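Local atomic coordinates of SusD superfamily protein (Bacteroides fragilis, PDB entry 3L22), a protein that probably binds glycans at the cell surface as an outer-membrane lipoprotein of the SusD family, and carries zinc ions in the crystal. Residues 31-35 with 252-256; 95-99 with 120-124; 293-298 with 356-360. One frame throughout, in Å; residues are numbered along the deposited sequence.

Overall arrangement
Contacts 1 and 2 are neighbours in the helical part of the SusD fold, with centres about 16 Å apart; contact 2 is nested in the chain loop that contact 1 closes, and Ile32 CG2 touches Val123 CG1 at 3.7 Å. Contact 3 lies about 40 Å from contact 2 between centres, across the middle of the molecule. All three are mostly buried, but contact 1 lies nearest the chain centre and contact 3 farthest, with an exposed member. Contact 2 joins two long helices through apolar side chains and one arginine-asparagine hydrogen bond. Contact 1 sets a helix against a strand without any direct hydrogen bond, whereas contact 3 joins helix ends by one backbone bond and one lysine bond amid many charges.

Contact 1: 31-35 with 252-256; sequences AIKNT and SLPMA
Lys33 lies along Leu253 and Pro254 and ends beside Met255, a selenomethionine in this crystal. The contact sets the C-terminal part of helix 18-33 in the helical SusD fold against the end of strand 249-253, which pairs with strand 322-326, and the loop that follows it. No hydrogen bond crosses between 31-35 and 252-256, so the fit rests on packing.

The tight part is the buried core of Lys33, Leu253 and Ile32. Leu253 and Lys33 slide past each other in opposite directions, and Lys33 CG comes to 4.0 Å from Leu253 CB. Beside them Ile32 CD1 reaches Leu253 CD2 at 4.2 Å; Ile32 also packs on Leu126 of helix 113-131, which ties this layer to the helices behind it.

The partly exposed side belongs to the Pro254 ring and to Met255. The proline ring turns away from 31-35 and packs instead on Tyr192, Thr196 and Trp321. Its main chain still presses on the lysine: Lys33 CD sits only 3.1 Å from the carbonyl oxygen Pro254 O, a close approach of a methylene to an acceptor rather than a bond. Met255 bends at chi2 (-70°), which carries its tip across the lysine obliquely: CE comes to 3.9 Å from Lys33 CG, and SE to 3.5 Å from Lys33 NZ.

Lys33 runs straight to CD and then turns at chi3 (72°) and chi4 (73°), folding its ammonium back to its own segment. There NZ donates to Asn34 OD1 at 2.8 Å, with a second, weak bond to Asn259. The amide of Asn34 is itself held through ND2, which gives a nearly straight bond of 2.8 Å to Thr35 O and another to Asn259 O.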
loop_
_atom_site.group_PDB
_atom_site.type_symbol
_atom_site.label_atom_id
_atom_site.label_comp_id
_atom_site.label_asym_id
_atom_site.label_seq_id
_atom_site.Cartn_x
_atom_site.Cartn_y
_atom_site.Cartn_z
ATOM N N ALA A 31 -7.986 -3.333 12.775
ATOM C CA ALA A 31 -9.121 -3.105 11.868
ATOM C C ALA A 31 -8.692 -2.868 10.430
ATOM O O ALA A 31 -9.444 -3.170 9.511
ATOM C CB ALA A 31 -9.991 -1.947 12.357
ATOM N N ILE A 32 -7.502 -2.304 10.206
ATOM C CA ILE A 32 -7.037 -2.127 8.832
ATOM C C ILE A 32 -6.329 -3.364 8.267
ATOM O O ILE A 32 -6.040 -3.389 7.064
ATOM C CB ILE A 32 -6.104 -0.913 8.584
ATOM C CG1 ILE A 32 -4.880 -0.937 9.456
ATOM C CG2 ILE A 32 -6.877 0.381 8.624
ATOM C CD1 ILE A 32 -3.829 -0.000 8.936
ATOM N N LYS A 33 -6.076 -4.360 9.125
ATOM C CA LYS A 33 -5.378 -5.596 8.746
ATOM C C LYS A 33 -6.382 -6.696 8.343
ATOM O O LYS A 33 -6.527 -7.006 7.139
ATOM C CB LYS A 33 -4.469 -6.004 9.905
ATOM C CG LYS A 33 -3.598 -7.243 9.710
ATOM C CD LYS A 33 -2.841 -7.627 11.016
ATOM C CE LYS A 33 -3.674 -8.227 12.162
ATOM N NZ LYS A 33 -4.123 -9.661 11.911
ATOM N N ASN A 34 -7.094 -7.280 9.326
ATOM C CA ASN A 34 -8.145 -8.284 9.045
ATOM C C ASN A 34 -8.984 -8.534 10.261
ATOM O O ASN A 34 -8.583 -8.200 11.367
ATOM C CB ASN A 34 -7.599 -9.640 8.530
ATOM C CG ASN A 34 -6.678 -10.313 9.504
ATOM O OD1 ASN A 34 -5.471 -10.063 9.480
ATOM N ND2 ASN A 34 -7.222 -11.214 10.331
ATOM N N THR A 35 -10.153 -9.125 10.056
ATOM C CA THR A 35 -10.901 -9.663 11.182
ATOM C C THR A 35 -10.754 -11.182 11.178
ATOM O O THR A 35 -9.965 -11.768 10.399
ATOM C CB THR A 35 -12.341 -9.279 11.093
ATOM O OG1 THR A 35 -12.930 -9.992 9.980
ATOM C CG2 THR A 35 -12.436 -7.730 10.980
ATOM N N SER A 252 4.687 -1.967 9.123
ATOM C CA SER A 252 4.134 -3.260 8.722
ATOM C C SER A 252 2.959 -3.622 9.583
ATOM O O SER A 252 2.766 -3.069 10.688
ATOM C CB SER A 252 5.164 -4.394 8.892
ATOM O OG SER A 252 6.351 -4.153 8.178
ATOM N N LEU A 253 2.166 -4.557 9.076
ATOM C CA LEU A 253 1.019 -5.114 9.815
ATOM C C LEU A 253 1.450 -6.488 10.339
ATOM O O LEU A 253 1.725 -7.407 9.523
ATOM C CB LEU A 253 -0.212 -5.247 8.921
ATOM C CG LEU A 253 -0.514 -4.056 8.008
ATOM C CD1 LEU A 253 -1.792 -4.353 7.142
ATOM C CD2 LEU A 253 -0.686 -2.833 8.852
ATOM N N PRO A 254 1.569 -6.619 11.667
ATOM C CA PRO A 254 2.075 -7.864 12.249
ATOM C C PRO A 254 0.978 -8.888 12.362
ATOM O O PRO A 254 -0.206 -8.515 12.390
ATOM C CB PRO A 254 2.530 -7.422 13.643
ATOM C CG PRO A 254 1.536 -6.326 13.989
ATOM C CD PRO A 254 1.265 -5.613 12.709
HETATM N N MSE A 255 1.351 -10.150 12.455
HETATM C CA MSE A 255 0.407 -11.253 12.625
HETATM C C MSE A 255 0.785 -12.028 13.878
HETATM O O MSE A 255 1.975 -12.102 14.240
HETATM C CB MSE A 255 0.559 -12.203 11.458
HETATM C CG MSE A 255 0.209 -11.661 10.114
HETATM SE SE MSE A 255 -1.710 -11.395 9.999
HETATM C CE MSE A 255 -1.756 -10.374 8.307
ATOM N N ALA A 256 -0.212 -12.661 14.478
ATOM C CA ALA A 256 -0.068 -13.531 15.607
ATOM C C ALA A 256 -1.001 -14.713 15.387
ATOM O O ALA A 256 -2.012 -14.604 14.673
ATOM C CB ALA A 256 -0.410 -12.794 16.931
#

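Contact 2: 95-99 with 120-124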
loop_
_atom_site.group_PDB
_atom_site.type_symbol
_atom_site.label_atom_id
_atom_site.label_comp_id
_atom_site.label_asym_id
_atom_site.label_seq_id
_atom_site.Cartn_x
_atom_site.Cartn_y
_atom_site.Cartn_z
ATOM N N VAL A 95 -11.830 4.747 14.100
ATOM C CA VAL A 95 -10.950 5.894 14.382
ATOM C C VAL A 95 -11.780 7.126 14.813
ATOM O O VAL A 95 -11.480 7.756 15.800
ATOM C CB VAL A 95 -10.037 6.266 13.184
ATOM C CG1 VAL A 95 -9.364 7.675 13.418
ATOM C CG2 VAL A 95 -8.997 5.160 12.912
ATOM N N ASN A 96 -12.855 7.422 14.100
ATOM C CA ASN A 96 -13.700 8.588 14.408
ATOM C C ASN A 96 -14.214 8.483 15.868
ATOM O O ASN A 96 -14.160 9.461 16.627
ATOM C CB ASN A 96 -14.896 8.671 13.453
ATOM C CG ASN A 96 -14.484 8.859 11.978
ATOM O OD1 ASN A 96 -13.343 9.158 11.703
ATOM N ND2 ASN A 96 -15.424 8.656 11.037
ATOM N N THR A 97 -14.670 7.286 16.237
ATOM C CA THR A 97 -15.154 6.993 17.589
ATOM C C THR A 97 -14.061 7.043 18.636
ATOM O O THR A 97 -14.245 7.666 19.671
ATOM C CB THR A 97 -15.861 5.648 17.623
ATOM O OG1 THR A 97 -16.806 5.665 16.558
ATOM C CG2 THR A 97 -16.577 5.417 18.989
ATOM N N PHE A 98 -12.923 6.431 18.347
ATOM C CA PHE A 98 -11.762 6.526 19.216
ATOM C C PHE A 98 -11.413 7.985 19.499
ATOM O O PHE A 98 -11.249 8.338 20.662
ATOM C CB PHE A 98 -10.553 5.818 18.604
ATOM C CG PHE A 98 -9.270 5.964 19.393
ATOM C CD1 PHE A 98 -8.990 5.116 20.446
ATOM C CD2 PHE A 98 -8.310 6.888 19.024
ATOM C CE1 PHE A 98 -7.810 5.224 21.164
ATOM C CE2 PHE A 98 -7.114 7.002 19.719
ATOM C CZ PHE A 98 -6.863 6.174 20.793
ATOM N N LEU A 99 -11.301 8.815 18.453
ATOM C CA LEU A 99 -10.934 10.222 18.657
ATOM C C LEU A 99 -11.952 10.957 19.511
ATOM O O LEU A 99 -11.574 11.765 20.332
ATOM C CB LEU A 99 -10.730 10.978 17.334
ATOM C CG LEU A 99 -9.539 10.535 16.464
ATOM C CD1 LEU A 99 -9.633 11.172 15.058
ATOM C CD2 LEU A 99 -8.208 10.865 17.146
ATOM N N ALA A 120 -3.955 7.466 15.578
ATOM C CA ALA A 120 -5.296 7.136 15.108
ATOM C C ALA A 120 -5.580 7.851 13.765
ATOM O O ALA A 120 -6.139 7.263 12.848
ATOM C CB ALA A 120 -6.326 7.503 16.164
ATOM N N LYS A 121 -5.186 9.118 13.659
ATOM C CA LYS A 121 -5.321 9.854 12.407
ATOM C C LYS A 121 -4.548 9.225 11.241
ATOM O O LYS A 121 -5.034 9.193 10.112
ATOM C CB LYS A 121 -4.957 11.330 12.602
ATOM C CG LYS A 121 -6.015 12.113 13.411
ATOM C CD LYS A 121 -5.664 13.607 13.398
ATOM C CE LYS A 121 -6.644 14.385 14.241
ATOM N NZ LYS A 121 -6.304 15.834 14.219
ATOM N N PHE A 122 -3.361 8.691 11.521
ATOM C CA PHE A 122 -2.581 7.971 10.520
ATOM C C PHE A 122 -3.378 6.767 9.961
ATOM O O PHE A 122 -3.428 6.585 8.760
ATOM C CB PHE A 122 -1.249 7.486 11.091
ATOM C CG PHE A 122 -0.510 6.584 10.172
ATOM C CD1 PHE A 122 0.321 7.120 9.174
ATOM C CD2 PHE A 122 -0.689 5.200 10.226
ATOM C CE1 PHE A 122 0.991 6.303 8.298
ATOM C CE2 PHE A 122 -0.027 4.376 9.330
ATOM C CZ PHE A 122 0.818 4.954 8.350
ATOM N N VAL A 123 -3.989 5.972 10.841
ATOM C CA VAL A 123 -4.793 4.829 10.430
ATOM C C VAL A 123 -5.978 5.277 9.538
ATOM O O VAL A 123 -6.191 4.695 8.483
ATOM C CB VAL A 123 -5.246 4.003 11.629
ATOM C CG1 VAL A 123 -6.192 2.889 11.221
ATOM C CG2 VAL A 123 -4.016 3.419 12.351
ATOM N N ARG A 124 -6.663 6.364 9.909
ATOM C CA ARG A 124 -7.745 6.887 9.062
ATOM C C ARG A 124 -7.202 7.363 7.720
ATOM O O ARG A 124 -7.794 7.079 6.679
ATOM C CB ARG A 124 -8.463 8.007 9.767
ATOM C CG ARG A 124 -9.646 8.571 8.997
ATOM C CD ARG A 124 -10.497 9.440 9.924
ATOM N NE ARG A 124 -9.808 10.652 10.318
ATOM C CZ ARG A 124 -10.260 11.494 11.257
ATOM N NH1 ARG A 124 -11.426 11.289 11.897
ATOM N NH2 ARG A 124 -9.581 12.602 11.497
#
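Val95 and Leu99, one turn apart, face Ala120 and Arg124, likewise one turn apart, where helices 79-103 and 113-131 pack antiparallel in the helical SusD fold. The local axes come within 9.7 Å of each other at an angle of 161° between their directions, and the backbones come nearest at Val95 and Ala120, whose CA atoms are 5.8 Å apart.

Val95 presents both methyls. CG1 lies 3.3 Å from the backbone oxygen Ala120 O and also meets Arg124 CB, while CG2 touches Val123 CG1 at 4.0 Å. Ala120 CB meets the ring of Phe98 at a slant, 3.5 Å from CD2, and Leu99 CD2 rests on the same methyl from the next residue. Phe98 also packs on Ile21 and Thr24 of helix 18-33, so a third helix joins the group there.

Arg124 starts extended, with CG anti to the backbone N (chi1 -177°), and then bends at chi3, which turns the guanidinium toward Asn96 and Leu99 of helix 79-103. Val95 CG1 and Leu99 CD1 lie over one face of this flat group, Leu99 CD1 being 3.6 Å from Arg124 NH1. Asn96 comes to its edge instead, crossing the arginine at about a right angle. Its far amide nitrogen, ND2, donates to the main-chain oxygens of Arg151 and Thr153, which fixes the flip of the amide and leaves OD1 directed at the arginine. On its other arm Arg124 NH2 forms a salt bridge to Asp178. Arg124 also touches His174, a zinc-binding residue in crystals of this protein, though no zinc is bound to it in this chain's model.

Arg124 NH1 donates to Asn96 OD1 at 2.9 Å; the oxygen lies in the guanidinium plane, but NH1 is tilted 34° from the amide carbonyl plane.

Contact 3: 293-298 with 356-360; sequences LATDKR and RGRSV
This is an end-to-end helix junction in the half of the SusD fold far from the other two contacts: the start of helix 297-302 abuts the C-terminal part of helix 345-359. Two bonds cross it. The backbone Lys297 N donates to Ser359 O at 2.9 Å, so an amide in the first turn of one helix is spent on a carbonyl near the end of the other. The outstretched Lys297 side chain runs alongside and gives its ammonium to Arg358 O, and the same NZ also forms a salt bridge with Glu234.

Asp296 is the N-cap. A chi1 of -175° turns its carboxylate away from its own amide and puts OD1 2.9 Å from Arg298 N and, on the syn side, 2.9 Å from Arg298 NE. Arg298 NH2 takes OD2, making a side-on, two-nitrogen salt bridge. Ser359 CB lies over one face of the guanidinium, toward its rim, 3.3 Å from Arg298 NE, and Val360 CG2 presses on Asp296 OD2 at 3.2 Å.

Glu384 bridges two arginines, one carboxylate oxygen bound to Arg298 NH1 and the other to Arg356 NH1, which probably offsets the charge of the neighbouring guanidinium groups; Glu388 is a second partner of Arg298, Asp365 of Arg356. At the apolar margin Leu293 CD1 rests 3.9 Å from Val360 CG1, the side chains crossing at about a right angle.

Lys297 N comes to Ser359 O at a C=O...N angle of 139°, whereas Lys297 NZ meets Arg358 O at 2.8 Å almost head-on to the carbonyl, at 174°.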
loop_
_atom_site.group_PDB
_atom_site.type_symbol
_atom_site.label_atom_id
_atom_site.label_comp_id
_atom_site.label_asym_id
_atom_site.label_seq_id
_atom_site.Cartn_x
_atom_site.Cartn_y
_atom_site.Cartn_z
ATOM N N LEU A 293 18.202 -10.884 -13.821
ATOM C CA LEU A 293 19.572 -11.370 -13.854
ATOM C C LEU A 293 19.753 -12.518 -12.852
ATOM O O LEU A 293 19.303 -12.443 -11.702
ATOM C CB LEU A 293 20.521 -10.224 -13.521
ATOM C CG LEU A 293 20.569 -9.073 -14.515
ATOM C CD1 LEU A 293 21.251 -7.848 -13.847
ATOM C CD2 LEU A 293 21.245 -9.514 -15.829
ATOM N N ALA A 294 20.387 -13.590 -13.299
ATOM C CA ALA A 294 20.543 -14.795 -12.510
ATOM C C ALA A 294 21.269 -14.529 -11.174
ATOM O O ALA A 294 21.031 -15.236 -10.180
ATOM C CB ALA A 294 21.304 -15.932 -13.372
ATOM N N THR A 295 22.143 -13.522 -11.130
ATOM C CA THR A 295 22.870 -13.217 -9.906
ATOM C C THR A 295 22.243 -12.059 -9.100
ATOM O O THR A 295 22.833 -11.616 -8.123
ATOM C CB THR A 295 24.304 -12.827 -10.218
ATOM O OG1 THR A 295 24.249 -11.749 -11.140
ATOM C CG2 THR A 295 25.111 -14.005 -10.852
ATOM N N ASP A 296 21.082 -11.540 -9.515
ATOM C CA ASP A 296 20.344 -10.544 -8.725
ATOM C C ASP A 296 19.828 -11.254 -7.472
ATOM O O ASP A 296 19.188 -12.285 -7.579
ATOM C CB ASP A 296 19.190 -9.989 -9.585
ATOM C CG ASP A 296 18.391 -8.835 -8.944
ATOM O OD1 ASP A 296 18.068 -8.858 -7.735
ATOM O OD2 ASP A 296 17.958 -7.931 -9.725
ATOM N N LYS A 297 20.067 -10.687 -6.297
ATOM C CA LYS A 297 19.597 -11.294 -5.019
ATOM C C LYS A 297 18.107 -11.571 -4.956
ATOM O O LYS A 297 17.702 -12.553 -4.360
ATOM C CB LYS A 297 19.997 -10.418 -3.826
ATOM C CG LYS A 297 21.509 -10.364 -3.577
ATOM C CD LYS A 297 21.822 -9.577 -2.282
ATOM C CE LYS A 297 23.295 -9.216 -2.137
ATOM N NZ LYS A 297 23.470 -8.078 -1.139
ATOM N N ARG A 298 17.302 -10.697 -5.572
ATOM C CA ARG A 298 15.874 -10.808 -5.587
ATOM C C ARG A 298 15.394 -11.956 -6.490
ATOM O O ARG A 298 14.413 -12.626 -6.173
ATOM C CB ARG A 298 15.277 -9.489 -6.019
ATOM C CG ARG A 298 15.637 -8.338 -5.068
ATOM C CD ARG A 298 15.428 -6.975 -5.665
ATOM N NE ARG A 298 16.319 -6.746 -6.804
ATOM C CZ ARG A 298 16.510 -5.561 -7.373
ATOM N NH1 ARG A 298 15.877 -4.472 -6.932
ATOM N NH2 ARG A 298 17.321 -5.462 -8.426
ATOM N N ARG A 356 19.473 -0.533 -6.319
ATOM C CA ARG A 356 19.846 -1.594 -7.256
ATOM C C ARG A 356 21.137 -2.279 -6.816
ATOM O O ARG A 356 21.250 -3.499 -6.894
ATOM C CB ARG A 356 19.984 -1.051 -8.682
ATOM C CG ARG A 356 20.317 -2.107 -9.753
ATOM C CD ARG A 356 20.258 -1.548 -11.175
ATOM N NE ARG A 356 20.582 -2.571 -12.174
ATOM C CZ ARG A 356 19.724 -3.468 -12.665
ATOM N NH1 ARG A 356 18.451 -3.482 -12.314
ATOM N NH2 ARG A 356 20.140 -4.363 -13.549
ATOM N N GLY A 357 22.117 -1.491 -6.381
ATOM C CA GLY A 357 23.395 -2.018 -5.885
ATOM C C GLY A 357 23.302 -2.937 -4.685
ATOM O O GLY A 357 24.181 -3.762 -4.463
ATOM N N ARG A 358 22.246 -2.798 -3.890
ATOM C CA ARG A 358 22.017 -3.744 -2.808
ATOM C C ARG A 358 21.813 -5.177 -3.334
ATOM O O ARG A 358 22.277 -6.143 -2.691
ATOM C CB ARG A 358 20.926 -3.262 -1.869
ATOM C CG ARG A 358 20.724 -4.141 -0.614
ATOM C CD ARG A 358 19.616 -5.140 -0.750
ATOM N NE ARG A 358 18.284 -4.567 -0.916
ATOM C CZ ARG A 358 17.422 -4.283 0.063
ATOM N NH1 ARG A 358 17.745 -4.457 1.345
ATOM N NH2 ARG A 358 16.212 -3.806 -0.238
ATOM N N SER A 359 21.174 -5.307 -4.507
ATOM C CA SER A 359 20.833 -6.612 -5.061
ATOM C C SER A 359 21.650 -7.066 -6.288
ATOM O O SER A 359 21.706 -8.266 -6.572
ATOM C CB SER A 359 19.340 -6.626 -5.405
ATOM O OG SER A 359 18.540 -6.520 -4.231
ATOM N N VAL A 360 22.218 -6.108 -7.028
ATOM C CA VAL A 360 22.878 -6.361 -8.328
ATOM C C VAL A 360 24.286 -5.800 -8.264
ATOM O O VAL A 360 24.449 -4.636 -8.037
ATOM C CB VAL A 360 22.123 -5.667 -9.517
ATOM C CG1 VAL A 360 22.869 -5.840 -10.864
ATOM C CG2 VAL A 360 20.654 -6.221 -9.656
#